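Long-range contacts in ATP/GTP-binding site-containing protein A (Brucella abortus, PDB 6NTR), which functions in the periplasm, where it helps to maintain the integrity of the bacterial cell envelope: residues A[92-97]-A[110-115]; A[79-84]-A[147-152]; A[44-49]-A[68-73]; A[104-109]-A[121-126]. All coordinates share one frame; numbering follows the deposited sequence. Where two conformers were deposited one is given.

Contact 1 (A[92-97]-A[110-115]); sequences VKEVRG and LSKPKE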
loop_
_atom_site.group_PDB
_atom_site.type_symbol
_atom_site.label_atom_id
_atom_site.label_comp_id
_atom_site.label_asym_id
_atom_site.label_seq_id
_atom_site.Cartn_x
_atom_site.Cartn_y
_atom_site.Cartn_z
ATOM N N VAL A 92 -19.315 -3.499 -6.654
ATOM C CA VAL A 92 -19.542 -4.832 -6.144
ATOM C C VAL A 92 -19.130 -4.980 -4.704
ATOM O O VAL A 92 -19.515 -5.929 -4.042
ATOM C CB VAL A 92 -18.808 -5.886 -6.975
ATOM C CG1 VAL A 92 -17.308 -5.728 -6.832
ATOM C CG2 VAL A 92 -19.235 -7.270 -6.540
ATOM N N LYS A 93 -18.316 -4.054 -4.231
ATOM C CA LYS A 93 -17.906 -4.109 -2.849
ATOM C C LYS A 93 -17.633 -2.747 -2.252
ATOM O O LYS A 93 -17.028 -1.908 -2.872
ATOM C CB LYS A 93 -16.664 -4.997 -2.719
ATOM C CG LYS A 93 -16.745 -6.042 -1.627
ATOM C CD LYS A 93 -15.788 -7.187 -1.915
ATOM C CE LYS A 93 -15.455 -7.990 -0.664
ATOM N NZ LYS A 93 -15.588 -9.460 -0.869
ATOM N N GLU A 94 -18.060 -2.554 -1.020
ATOM C CA GLU A 94 -17.807 -1.319 -0.318
ATOM C C GLU A 94 -17.440 -1.672 1.099
ATOM O O GLU A 94 -18.136 -2.430 1.741
ATOM C CB GLU A 94 -19.040 -0.421 -0.349
ATOM C CG GLU A 94 -18.907 0.871 0.433
ATOM C CD GLU A 94 -20.091 1.804 0.227
ATOM O OE1 GLU A 94 -21.216 1.320 -0.005
ATOM O OE2 GLU A 94 -19.880 3.022 0.298
ATOM N N VAL A 95 -16.339 -1.123 1.582
ATOM C CA VAL A 95 -15.898 -1.357 2.947
ATOM C C VAL A 95 -15.686 0.019 3.507
ATOM O O VAL A 95 -15.077 0.861 2.877
ATOM C CB VAL A 95 -14.639 -2.226 3.062
ATOM C CG1 VAL A 95 -14.232 -2.330 4.513
ATOM C CG2 VAL A 95 -14.907 -3.609 2.514
ATOM N N ARG A 96 -16.208 0.238 4.696
ATOM C CA ARG A 96 -16.176 1.547 5.317
ATOM C C ARG A 96 -16.244 1.347 6.815
ATOM O O ARG A 96 -17.121 0.633 7.298
ATOM C CB ARG A 96 -17.351 2.398 4.834
ATOM C CG ARG A 96 -17.302 3.889 5.210
ATOM C CD ARG A 96 -18.689 4.485 5.029
ATOM N NE ARG A 96 -19.099 4.479 3.635
ATOM C CZ ARG A 96 -18.913 5.486 2.790
ATOM N NH1 ARG A 96 -18.406 6.646 3.204
ATOM N NH2 ARG A 96 -19.306 5.348 1.532
ATOM N N GLY A 97 -15.335 1.972 7.549
ATOM C CA GLY A 97 -15.409 1.864 8.990
ATOM C C GLY A 97 -14.411 2.753 9.693
ATOM O O GLY A 97 -13.867 3.703 9.126
ATOM N N LEU A 110 -17.201 -0.722 11.947
ATOM C CA LEU A 110 -17.481 -0.759 10.514
ATOM C C LEU A 110 -18.915 -0.339 10.214
ATOM O O LEU A 110 -19.858 -0.835 10.833
ATOM C CB LEU A 110 -17.246 -2.156 9.946
ATOM C CG LEU A 110 -15.806 -2.634 9.938
ATOM C CD1 LEU A 110 -15.787 -4.059 9.464
ATOM C CD2 LEU A 110 -14.975 -1.758 9.048
ATOM N N SER A 111 -19.069 0.541 9.228
ATOM C CA SER A 111 -20.364 1.004 8.751
ATOM C C SER A 111 -20.912 0.107 7.647
ATOM O O SER A 111 -22.121 -0.137 7.585
ATOM C CB SER A 111 -20.235 2.440 8.239
ATOM O OG SER A 111 -19.366 3.209 9.058
ATOM N N LYS A 112 -20.043 -0.389 6.772
ATOM C CA LYS A 112 -20.431 -1.228 5.651
ATOM C C LYS A 112 -19.343 -2.260 5.415
ATOM O O LYS A 112 -18.163 -1.972 5.631
ATOM C CB LYS A 112 -20.666 -0.408 4.373
ATOM C CG LYS A 112 -22.066 0.175 4.302
ATOM C CD LYS A 112 -22.600 0.184 2.875
ATOM C CE LYS A 112 -24.057 0.645 2.851
ATOM N NZ LYS A 112 -24.654 0.641 1.487
ATOM N N PRO A 113 -19.703 -3.463 4.949
ATOM C CA PRO A 113 -21.012 -3.904 4.439
ATOM C C PRO A 113 -22.116 -4.030 5.510
ATOM O O PRO A 113 -23.239 -3.555 5.296
ATOM C CB PRO A 113 -20.693 -5.273 3.824
ATOM C CG PRO A 113 -19.529 -5.761 4.564
ATOM C CD PRO A 113 -18.732 -4.565 4.997
ATOM N N LYS A 114 -21.787 -4.667 6.632
ATOM C CA LYS A 114 -22.648 -4.774 7.800
ATOM C C LYS A 114 -22.141 -3.838 8.888
ATOM O O LYS A 114 -21.026 -3.319 8.827
ATOM C CB LYS A 114 -22.689 -6.216 8.324
ATOM C CG LYS A 114 -23.168 -7.255 7.317
ATOM C CD LYS A 114 -23.271 -8.647 7.942
ATOM C CE LYS A 114 -24.455 -9.452 7.390
ATOM N NZ LYS A 114 -24.161 -10.186 6.122
ATOM N N GLU A 115 -22.968 -3.631 9.905
ATOM C CA GLU A 115 -22.617 -2.747 11.010
ATOM C C GLU A 115 -22.033 -3.589 12.142
ATOM O O GLU A 115 -22.776 -4.291 12.837
ATOM C CB GLU A 115 -23.844 -1.970 11.473
ATOM C CG GLU A 115 -23.732 -0.478 11.277
ATOM C CD GLU A 115 -24.899 0.256 11.875
ATOM O OE1 GLU A 115 -26.047 -0.014 11.469
ATOM O OE2 GLU A 115 -24.669 1.093 12.770
#
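A classic beta bulge lies where strand 105-112 ends its pairing with strand 90-102, its hairpin partner. On the strand running through 92-97 a single residue, R96, faces two on the other, S111 and K112, and the register slips by one between the R96–K112 and G97–L110 pairs.

The backbone bonds gather on R96. Its N–H reaches K112 O at 3.1 Å, from above the carbonyl plane, while R96 O accepts twice: the nearly straight bond from K112 N (169°) arrives in plane on a lone pair, whereas S111 N, at 2.7 Å, comes in above the plane and more bent. Beyond K112 the chain leaves the ladder through a cis peptide to P113.

Apolar contact is slight. L110 CD2 packs on G97 CA at 3.6 Å, close against the bare backbone of the glycine; CD2 also packs on F81 of the adjoining strand 78-87.

Charged groups lie on the face shared by E94, R96 and K112. E94, extended with CG anti to its backbone N, crosses K112 obliquely, and E94 OE1 makes a long salt bridge to K112 NZ at 3.8 Å. Its other oxygen is held more tightly: R96, bent at chi3 (-65°), brings NH2 to E94 OE2 at 2.7 Å, with that oxygen in the guanidinium plane and met nearly along its C–O axis.

Contact 2 (A[79-84]-A[147-152]); sequences FRFVNK and TLFDAS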
loop_
_atom_site.group_PDB
_atom_site.type_symbol
_atom_site.label_atom_id
_atom_site.label_comp_id
_atom_site.label_asym_id
_atom_site.label_seq_id
_atom_site.Cartn_x
_atom_site.Cartn_y
_atom_site.Cartn_z
ATOM N N PHE A 79 -8.053 6.124 12.745
ATOM C CA PHE A 79 -7.844 5.749 11.348
ATOM C C PHE A 79 -9.210 5.569 10.699
ATOM O O PHE A 79 -9.899 4.586 10.984
ATOM C CB PHE A 79 -7.006 4.474 11.263
ATOM C CG PHE A 79 -6.618 4.080 9.875
ATOM C CD1 PHE A 79 -5.933 4.947 9.058
ATOM C CD2 PHE A 79 -6.897 2.814 9.405
ATOM C CE1 PHE A 79 -5.556 4.572 7.787
ATOM C CE2 PHE A 79 -6.525 2.434 8.141
ATOM C CZ PHE A 79 -5.855 3.318 7.329
ATOM N N ARG A 80 -9.613 6.525 9.866
ATOM C CA ARG A 80 -10.866 6.446 9.125
ATOM C C ARG A 80 -10.596 5.903 7.725
ATOM O O ARG A 80 -9.622 6.296 7.081
ATOM C CB ARG A 80 -11.543 7.820 9.034
ATOM C CG ARG A 80 -12.149 8.340 10.343
ATOM C CD ARG A 80 -12.978 9.625 10.140
ATOM N NE ARG A 80 -12.228 10.843 10.447
ATOM C CZ ARG A 80 -12.229 11.439 11.634
ATOM N NH1 ARG A 80 -12.940 10.928 12.628
ATOM N NH2 ARG A 80 -11.523 12.545 11.826
ATOM N N PHE A 81 -11.468 5.012 7.249
ATOM C CA PHE A 81 -11.232 4.325 5.971
ATOM C C PHE A 81 -12.501 3.981 5.171
ATOM O O PHE A 81 -13.505 3.550 5.744
ATOM C CB PHE A 81 -10.415 3.036 6.208
ATOM C CG PHE A 81 -11.052 2.061 7.164
ATOM C CD1 PHE A 81 -11.906 1.067 6.706
ATOM C CD2 PHE A 81 -10.764 2.118 8.511
ATOM C CE1 PHE A 81 -12.466 0.174 7.577
ATOM C CE2 PHE A 81 -11.329 1.231 9.383
ATOM C CZ PHE A 81 -12.178 0.258 8.919
ATOM N N VAL A 82 -12.421 4.134 3.834
ATOM C CA VAL A 82 -13.483 3.771 2.883
ATOM C C VAL A 82 -12.882 2.979 1.720
ATOM O O VAL A 82 -11.961 3.459 1.054
ATOM C CB VAL A 82 -14.238 5.004 2.308
ATOM C CG1 VAL A 82 -15.462 4.587 1.485
ATOM C CG2 VAL A 82 -14.689 5.969 3.373
ATOM N N ASN A 83 -13.459 1.814 1.423
ATOM C CA ASN A 83 -12.990 0.971 0.328
ATOM C C ASN A 83 -14.104 0.716 -0.665
ATOM O O ASN A 83 -15.025 -0.045 -0.367
ATOM C CB ASN A 83 -12.471 -0.372 0.832
ATOM C CG ASN A 83 -10.997 -0.375 1.011
ATOM O OD1 ASN A 83 -10.294 0.498 0.511
ATOM N ND2 ASN A 83 -10.503 -1.391 1.678
ATOM N N LYS A 84 -13.988 1.282 -1.862
ATOM C CA LYS A 84 -14.912 0.977 -2.942
ATOM C C LYS A 84 -14.192 0.220 -4.047
ATOM O O LYS A 84 -13.045 0.530 -4.384
ATOM C CB LYS A 84 -15.578 2.244 -3.494
ATOM C CG LYS A 84 -16.928 2.548 -2.855
ATOM C CD LYS A 84 -17.377 3.996 -3.024
ATOM C CE LYS A 84 -18.616 4.254 -2.173
ATOM N NZ LYS A 84 -19.124 5.650 -2.177
ATOM N N THR A 147 3.491 -5.559 12.948
ATOM C CA THR A 147 2.114 -5.789 12.539
ATOM C C THR A 147 1.565 -4.515 11.968
ATOM O O THR A 147 2.170 -3.470 12.097
ATOM C CB THR A 147 1.222 -6.132 13.720
ATOM O OG1 THR A 147 1.298 -5.076 14.671
ATOM C CG2 THR A 147 1.670 -7.404 14.351
ATOM N N LEU A 148 0.431 -4.615 11.293
ATOM C CA LEU A 148 -0.217 -3.443 10.730
ATOM C C LEU A 148 -1.697 -3.663 10.513
ATOM O O LEU A 148 -2.129 -4.780 10.324
ATOM C CB LEU A 148 0.423 -3.119 9.392
ATOM C CG LEU A 148 -0.225 -2.050 8.535
ATOM C CD1 LEU A 148 0.136 -0.695 9.086
ATOM C CD2 LEU A 148 0.273 -2.165 7.115
ATOM N N PHE A 149 -2.466 -2.582 10.521
ATOM C CA PHE A 149 -3.886 -2.628 10.207
ATOM C C PHE A 149 -3.980 -1.626 9.084
ATOM O O PHE A 149 -3.682 -0.468 9.283
ATOM C CB PHE A 149 -4.766 -2.174 11.362
ATOM C CG PHE A 149 -6.223 -2.185 11.029
ATOM C CD1 PHE A 149 -6.889 -3.372 10.861
ATOM C CD2 PHE A 149 -6.911 -1.015 10.840
ATOM C CE1 PHE A 149 -8.221 -3.397 10.531
ATOM C CE2 PHE A 149 -8.249 -1.027 10.508
ATOM C CZ PHE A 149 -8.904 -2.220 10.353
ATOM N N ASP A 150 -4.369 -2.063 7.901
ATOM C CA ASP A 150 -4.437 -1.147 6.777
ATOM C C ASP A 150 -5.836 -0.951 6.172
ATOM O O ASP A 150 -6.025 -0.151 5.278
ATOM C CB ASP A 150 -3.424 -1.552 5.713
ATOM C CG ASP A 150 -3.649 -2.936 5.197
ATOM O OD1 ASP A 150 -4.568 -3.606 5.673
ATOM O OD2 ASP A 150 -2.902 -3.357 4.306
ATOM N N ALA A 151 -6.797 -1.702 6.674
ATOM C CA ALA A 151 -8.172 -1.601 6.210
ATOM C C ALA A 151 -8.303 -1.981 4.752
ATOM O O ALA A 151 -9.153 -1.447 4.041
ATOM C CB ALA A 151 -8.741 -0.202 6.431
ATOM N N SER A 152 -7.458 -2.886 4.298
ATOM C CA SER A 152 -7.637 -3.452 2.980
ATOM C C SER A 152 -8.379 -4.779 3.096
ATOM O O SER A 152 -8.533 -5.346 4.179
ATOM C CB SER A 152 -6.295 -3.618 2.288
ATOM O OG SER A 152 -5.494 -4.541 2.999
#
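Segment 79-84, on strand 78-87, and the chain leaving strand 143-148 run in nearly the same direction over their touching parts, 16° apart, but stay too far from each other for a ladder: F81 and A151 are the nearest pair, with CA atoms 6.7 Å apart. At A151 the backbone adopts positive phi, just after D150, whose OD1 accepts from S152 N in an Asx turn. The turn presents the methyl of A151 to the strand.

F79, F81 and N83 all direct their CB atoms toward this loop. A151 CB sits over one face of the F81 ring, 3.6 Å from its centroid, in a CH-pi contact offset toward the CG side; A151 CB is 3.3 Å from F81 CG. F81 holds its ring in the crowded position between backbone N and carbonyl carbon (chi1 58°). F149, with CG anti to its N, turns its edge to the face of F81 in an offset edge-to-face pair, planes at 71°. F79 CE2 touches A151 CB at 3.8 Å, and the F79 ring stacks on F125. D150 O lies at the F79 ring edge, and A151 O faces N83 ND2 at 2.7 Å.

One methyl and three rings thus make the join mainly apolar, so complementary shape rather than a hydrogen-bonded ladder holds the loop to this strand of the barrel-like fold.

Contact 3 (A[44-49]-A[68-73]); sequences YTTNFR and TTTFED. With EDO (1,2-ethanediol), chain F.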
loop_
_atom_site.group_PDB
_atom_site.type_symbol
_atom_site.label_atom_id
_atom_site.label_comp_id
_atom_site.label_asym_id
_atom_site.label_seq_id
_atom_site.Cartn_x
_atom_site.Cartn_y
_atom_site.Cartn_z
ATOM N N TYR A 44 -3.081 12.906 8.388
ATOM C CA TYR A 44 -2.800 12.474 7.031
ATOM C C TYR A 44 -4.010 12.003 6.237
ATOM O O TYR A 44 -4.779 11.176 6.690
ATOM C CB TYR A 44 -1.698 11.422 7.026
ATOM C CG TYR A 44 -0.415 11.945 7.587
ATOM C CD1 TYR A 44 0.316 12.885 6.904
ATOM C CD2 TYR A 44 0.047 11.520 8.812
ATOM C CE1 TYR A 44 1.493 13.372 7.412
ATOM C CE2 TYR A 44 1.222 12.008 9.335
ATOM C CZ TYR A 44 1.939 12.931 8.624
ATOM O OH TYR A 44 3.105 13.418 9.134
ATOM N N THR A 45 -4.140 12.514 5.024
ATOM C CA THR A 45 -5.238 12.112 4.169
ATOM C C THR A 45 -4.656 11.381 2.982
ATOM O O THR A 45 -3.782 11.886 2.308
ATOM C CB THR A 45 -6.100 13.300 3.699
ATOM O OG1 THR A 45 -7.006 12.855 2.689
ATOM C CG2 THR A 45 -5.243 14.393 3.133
ATOM N N THR A 46 -5.162 10.187 2.735
ATOM C CA THR A 46 -4.662 9.354 1.652
ATOM C C THR A 46 -5.818 9.003 0.728
ATOM O O THR A 46 -6.856 8.508 1.180
ATOM C CB THR A 46 -3.976 8.086 2.192
ATOM O OG1 THR A 46 -2.817 8.453 2.943
ATOM C CG2 THR A 46 -3.540 7.199 1.072
ATOM N N ASN A 47 -5.599 9.378 -0.575
ATOM C CA ASN A 47 -6.521 9.072 -1.639
ATOM C C ASN A 47 -5.826 8.190 -2.661
ATOM O O ASN A 47 -4.820 8.571 -3.190
ATOM C CB ASN A 47 -6.873 10.364 -2.365
ATOM C CG ASN A 47 -8.180 10.943 -1.930
ATOM O OD1 ASN A 47 -8.205 11.982 -1.281
ATOM N ND2 ASN A 47 -9.281 10.299 -2.305
ATOM N N PHE A 48 -6.344 7.004 -2.926
ATOM C CA PHE A 48 -5.774 6.202 -3.998
ATOM C C PHE A 48 -6.767 5.371 -4.790
ATOM O O PHE A 48 -7.772 4.959 -4.271
ATOM C CB PHE A 48 -4.556 5.376 -3.524
ATOM C CG PHE A 48 -4.889 4.074 -2.856
ATOM C CD1 PHE A 48 -5.339 3.014 -3.570
ATOM C CD2 PHE A 48 -4.672 3.906 -1.518
ATOM C CE1 PHE A 48 -5.617 1.814 -2.962
ATOM C CE2 PHE A 48 -4.948 2.718 -0.894
ATOM C CZ PHE A 48 -5.426 1.666 -1.621
ATOM N N ARG A 49 -6.465 5.170 -6.065
ATOM C CA ARG A 49 -7.299 4.434 -6.995
ATOM C C ARG A 49 -6.436 3.389 -7.688
ATOM O O ARG A 49 -5.352 3.695 -8.187
ATOM C CB ARG A 49 -7.921 5.376 -8.026
ATOM C CG ARG A 49 -8.905 4.704 -8.968
ATOM C CD ARG A 49 -9.545 5.712 -9.910
ATOM N NE ARG A 49 -10.243 5.061 -11.015
ATOM C CZ ARG A 49 -10.372 5.587 -12.229
ATOM N NH1 ARG A 49 -9.849 6.776 -12.499
ATOM N NH2 ARG A 49 -11.022 4.925 -13.175
ATOM N N THR A 68 -10.162 4.179 -2.786
ATOM C CA THR A 68 -10.129 4.225 -1.347
ATOM C C THR A 68 -9.701 5.560 -0.834
ATOM O O THR A 68 -9.008 6.287 -1.491
ATOM C CB THR A 68 -9.134 3.189 -0.785
ATOM O OG1 THR A 68 -7.809 3.634 -1.031
ATOM C CG2 THR A 68 -9.307 1.876 -1.436
ATOM N N THR A 69 -10.144 5.882 0.362
ATOM C CA THR A 69 -9.769 7.117 0.994
ATOM C C THR A 69 -9.550 6.818 2.440
ATOM O O THR A 69 -10.314 6.097 3.024
ATOM C CB THR A 69 -10.883 8.186 0.867
ATOM O OG1 THR A 69 -11.297 8.273 -0.487
ATOM C CG2 THR A 69 -10.377 9.510 1.254
ATOM N N THR A 70 -8.495 7.363 3.016
ATOM C CA THR A 70 -8.273 7.191 4.450
ATOM C C THR A 70 -7.881 8.507 5.103
ATOM O O THR A 70 -7.446 9.450 4.442
ATOM C CB THR A 70 -7.183 6.144 4.772
ATOM O OG1 THR A 70 -5.884 6.721 4.565
ATOM C CG2 THR A 70 -7.348 4.893 3.920
ATOM N N PHE A 71 -8.041 8.548 6.423
ATOM C CA PHE A 71 -7.498 9.620 7.248
ATOM C C PHE A 71 -6.949 8.996 8.517
ATOM O O PHE A 71 -7.610 8.155 9.135
ATOM C CB PHE A 71 -8.552 10.689 7.594
ATOM C CG PHE A 71 -8.014 11.849 8.420
ATOM C CD1 PHE A 71 -7.401 12.929 7.808
ATOM C CD2 PHE A 71 -8.129 11.856 9.801
ATOM C CE1 PHE A 71 -6.910 13.981 8.557
ATOM C CE2 PHE A 71 -7.635 12.906 10.546
ATOM C CZ PHE A 71 -7.025 13.966 9.925
ATOM N N GLU A 72 -5.743 9.408 8.893
ATOM C CA GLU A 72 -5.074 8.953 10.097
ATOM C C GLU A 72 -4.745 10.158 10.954
ATOM O O GLU A 72 -4.293 11.185 10.442
ATOM C CB GLU A 72 -3.793 8.176 9.742
ATOM C CG GLU A 72 -3.007 7.612 10.906
ATOM C CD GLU A 72 -1.780 6.877 10.438
ATOM O OE1 GLU A 72 -1.858 6.248 9.365
ATOM O OE2 GLU A 72 -0.737 6.975 11.115
ATOM N N ASP A 73 -4.973 10.035 12.254
ATOM C CA ASP A 73 -4.827 11.205 13.093
ATOM C C ASP A 73 -3.384 11.426 13.520
ATOM O O ASP A 73 -2.571 10.501 13.584
ATOM C CB ASP A 73 -5.689 11.115 14.333
ATOM C CG ASP A 73 -6.028 12.467 14.853
ATOM O OD1 ASP A 73 -5.093 13.194 15.237
ATOM O OD2 ASP A 73 -7.219 12.822 14.847
HETATM C C1 EDO F . -10.041 7.607 -4.702
HETATM O O1 EDO F . -10.165 8.476 -3.572
HETATM C C2 EDO F . -9.434 8.392 -5.857
HETATM O O2 EDO F . -10.384 8.534 -6.923
#
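Strands 43-56 and 62-72 form a regular antiparallel hairpin, and the part joining 44-49 to 68-72 is a textbook ladder, its two strands 170° apart in direction. Three hydrogen-bonded pairs, Y44–E72, T46–T70 and F48–T68, each close a ring of two N–H···O bonds. The shortest runs from T70 N to T46 O, 2.7 Å, in the carbonyl plane; its companion from T46 N meets T70 O from above the plane, and T68 N approaches F48 O nearly along the C=O axis. In the non-hydrogen-bonded positions between them, CA–H groups lean on the same carbonyls, F71 CA lying 3.2 Å from Y44 O.

On the face carrying Y44, T46, F48, T68, T70 and E72, F48 takes the crowded chi1 position (83°) and swings its ring back across the ladder. T68, also with OG1 in the crowded position, sets this hydroxyl oxygen over the ring centre, 3.0 Å from F48 CE2. T46 and T70 stand side by side, T46 CB 3.3 Å from T70 OG1.

The hairpin belongs to the curved antiparallel wall of the barrel-like fold, with strands 25-39 and 78-87 on its two sides. E72, fully extended, carries OE1 to the backbone N of T127 at the start of helix 126-138, which Y44 also touches.

On the other face, N47 and T69 point the same way. An ethanediol, probably carried over from crystallisation, lodges beside them: its O1 takes a very short bond from N47 ND2 (2.4 Å), donates to T68 O at 3.2 Å, and has a weak bond with T69 OG1.

Contact 4 (A[104-109]-A[121-126]); sequences GKTVVK and KGTQFP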
loop_
_atom_site.group_PDB
_atom_site.type_symbol
_atom_site.label_atom_id
_atom_site.label_comp_id
_atom_site.label_asym_id
_atom_site.label_seq_id
_atom_site.Cartn_x
_atom_site.Cartn_y
_atom_site.Cartn_z
ATOM N N GLY A 104 -4.409 -0.643 24.267
ATOM C CA GLY A 104 -3.533 -1.637 23.683
ATOM C C GLY A 104 -4.277 -2.683 22.906
ATOM O O GLY A 104 -3.854 -3.821 22.797
ATOM N N LYS A 105 -5.393 -2.274 22.341
ATOM C CA LYS A 105 -6.220 -3.151 21.562
ATOM C C LYS A 105 -6.669 -2.332 20.392
ATOM O O LYS A 105 -6.589 -1.118 20.430
ATOM C CB LYS A 105 -7.427 -3.611 22.370
ATOM C CG LYS A 105 -8.294 -2.495 22.939
ATOM C CD LYS A 105 -9.643 -3.045 23.389
ATOM C CE LYS A 105 -10.311 -2.191 24.455
ATOM N NZ LYS A 105 -11.358 -2.950 25.200
ATOM N N THR A 106 -7.115 -2.991 19.339
ATOM C CA THR A 106 -7.609 -2.258 18.206
ATOM C C THR A 106 -9.095 -2.540 18.065
ATOM O O THR A 106 -9.483 -3.638 17.694
ATOM C CB THR A 106 -6.874 -2.666 16.927
ATOM O OG1 THR A 106 -6.648 -4.073 16.947
ATOM C CG2 THR A 106 -5.558 -1.956 16.838
ATOM N N VAL A 107 -9.917 -1.534 18.351
ATOM C CA VAL A 107 -11.362 -1.635 18.200
ATOM C C VAL A 107 -11.748 -1.084 16.830
ATOM O O VAL A 107 -11.471 0.077 16.506
ATOM C CB VAL A 107 -12.092 -0.902 19.336
ATOM C CG1 VAL A 107 -11.490 0.472 19.562
ATOM C CG2 VAL A 107 -13.571 -0.790 19.024
ATOM N N VAL A 108 -12.369 -1.930 16.018
ATOM C CA VAL A 108 -12.699 -1.612 14.637
ATOM C C VAL A 108 -14.208 -1.489 14.519
ATOM O O VAL A 108 -14.933 -2.467 14.730
ATOM C CB VAL A 108 -12.172 -2.683 13.673
ATOM C CG1 VAL A 108 -12.558 -2.336 12.258
ATOM C CG2 VAL A 108 -10.675 -2.806 13.799
ATOM N N LYS A 109 -14.678 -0.301 14.155
ATOM C CA LYS A 109 -16.099 -0.030 13.995
ATOM C C LYS A 109 -16.403 0.179 12.522
ATOM O O LYS A 109 -15.935 1.153 11.928
ATOM C CB LYS A 109 -16.503 1.192 14.808
ATOM C CG LYS A 109 -16.593 0.908 16.286
ATOM C CD LYS A 109 -16.384 2.162 17.101
ATOM C CE LYS A 109 -17.448 2.292 18.185
ATOM N NZ LYS A 109 -18.837 2.054 17.695
ATOM N N LYS A 121 -6.077 -7.098 17.988
ATOM C CA LYS A 121 -4.781 -6.954 18.630
ATOM C C LYS A 121 -4.272 -5.548 18.423
ATOM O O LYS A 121 -4.397 -5.007 17.345
ATOM C CB LYS A 121 -3.811 -7.974 18.021
ATOM C CG LYS A 121 -2.332 -7.707 18.264
ATOM C CD LYS A 121 -1.441 -8.493 17.310
ATOM C CE LYS A 121 -1.919 -9.922 17.141
ATOM N NZ LYS A 121 -1.576 -10.501 15.813
ATOM N N GLY A 122 -3.685 -4.954 19.446
ATOM C CA GLY A 122 -3.179 -3.604 19.327
ATOM C C GLY A 122 -2.115 -3.538 18.266
ATOM O O GLY A 122 -1.279 -4.424 18.175
ATOM N N THR A 123 -2.137 -2.485 17.460
ATOM C CA THR A 123 -1.187 -2.347 16.366
ATOM C C THR A 123 -0.892 -0.915 15.991
ATOM O O THR A 123 -0.971 -0.032 16.813
ATOM C CB THR A 123 -1.621 -3.160 15.133
ATOM O OG1 THR A 123 -0.580 -3.151 14.159
ATOM C CG2 THR A 123 -2.841 -2.581 14.527
ATOM N N GLN A 124 -0.502 -0.712 14.745
ATOM C CA GLN A 124 -0.200 0.603 14.205
ATOM C C GLN A 124 -0.917 0.774 12.863
ATOM O O GLN A 124 -1.486 -0.162 12.340
ATOM C CB GLN A 124 1.293 0.882 14.122
ATOM C CG GLN A 124 2.072 -0.045 13.226
ATOM C CD GLN A 124 3.447 0.481 12.916
ATOM O OE1 GLN A 124 3.785 1.600 13.256
ATOM N NE2 GLN A 124 4.242 -0.327 12.258
ATOM N N PHE A 125 -0.930 1.985 12.350
ATOM C CA PHE A 125 -1.605 2.253 11.108
ATOM C C PHE A 125 -0.608 2.623 10.046
ATOM O O PHE A 125 0.530 2.873 10.329
ATOM C CB PHE A 125 -2.743 3.269 11.280
ATOM C CG PHE A 125 -3.793 2.844 12.258
ATOM C CD1 PHE A 125 -4.462 1.684 12.096
ATOM C CD2 PHE A 125 -4.067 3.597 13.349
ATOM C CE1 PHE A 125 -5.410 1.277 12.993
ATOM C CE2 PHE A 125 -5.012 3.204 14.250
ATOM C CZ PHE A 125 -5.684 2.040 14.076
ATOM N N PRO A 126 -1.073 2.750 8.805
ATOM C CA PRO A 126 -0.162 2.929 7.681
ATOM C C PRO A 126 0.787 4.094 7.736
ATOM O O PRO A 126 1.926 3.895 7.350
ATOM C CB PRO A 126 -1.114 3.112 6.505
ATOM C CG PRO A 126 -2.293 2.301 6.878
ATOM C CD PRO A 126 -2.442 2.459 8.357
#
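T106 carries this contact, and its rotamer explains how. With chi1 at 39°, OG1 lies in the crowded position between the backbone N and the carbonyl carbon, and CG2 is anti to the carbonyl carbon. The two branches therefore diverge toward the segment 121-126. T106 OG1 donates a very short hydrogen bond to K121 O, 2.5 Å, although the exact place of this hydroxyl is less sure. T106 CG2 reaches along the same backbone, 3.8 Å from G122 CA and 3.5 Å from T123 N.

T123 answers with its own methyl. Its OG1 is anti to the backbone N (chi1 -172°), which leaves CG2 in the crowded position and brings it tip to tip with T106 CG2 at 3.6 Å. The hydroxyl has partners elsewhere: it hydrogen-bonds T147 OG1 and accepts a weak bond from Q124 N.

Here the start of a strand meets a departing loop. Strand 105-112 pairs with 116-121, and after K121 the chain peels off that meander, passing T106 before F125 takes the N-cap position of helix 126-138. F125 stacks its ring on F79, while Q124 sends NE2 to E132 of the helix.

At the hairpin end the backbones come close without side chains between them. G104, with phi 55°, turns its carbonyl to G122, whose CA lies 3.5 Å from G104 O. K105 directs its CB away, and so does K121.

How the contacts relate
Contacts 1 and 3 are ladders between neighbouring antiparallel strands; contacts 2 and 4 join a strand to a loop. The centres of contacts 2 and 3, both partly buried, lie about 10 and 11 Å from the chain centre, those of contacts 1 and 4, at the surface, about 20 and 17 Å. Strand 78-87 links the first three, bonding through its backbone to 62-72 and 90-102 on either side, while strand 105-112 serves contacts 1 and 4. Contact 4 meets contact 2 where Q124 O receives F149 N. Chemistry follows place: aromatic packing in contact 2, a regular ladder in contact 3, a bulge with charges in contact 1, threonine and glycine backbone in contact 4.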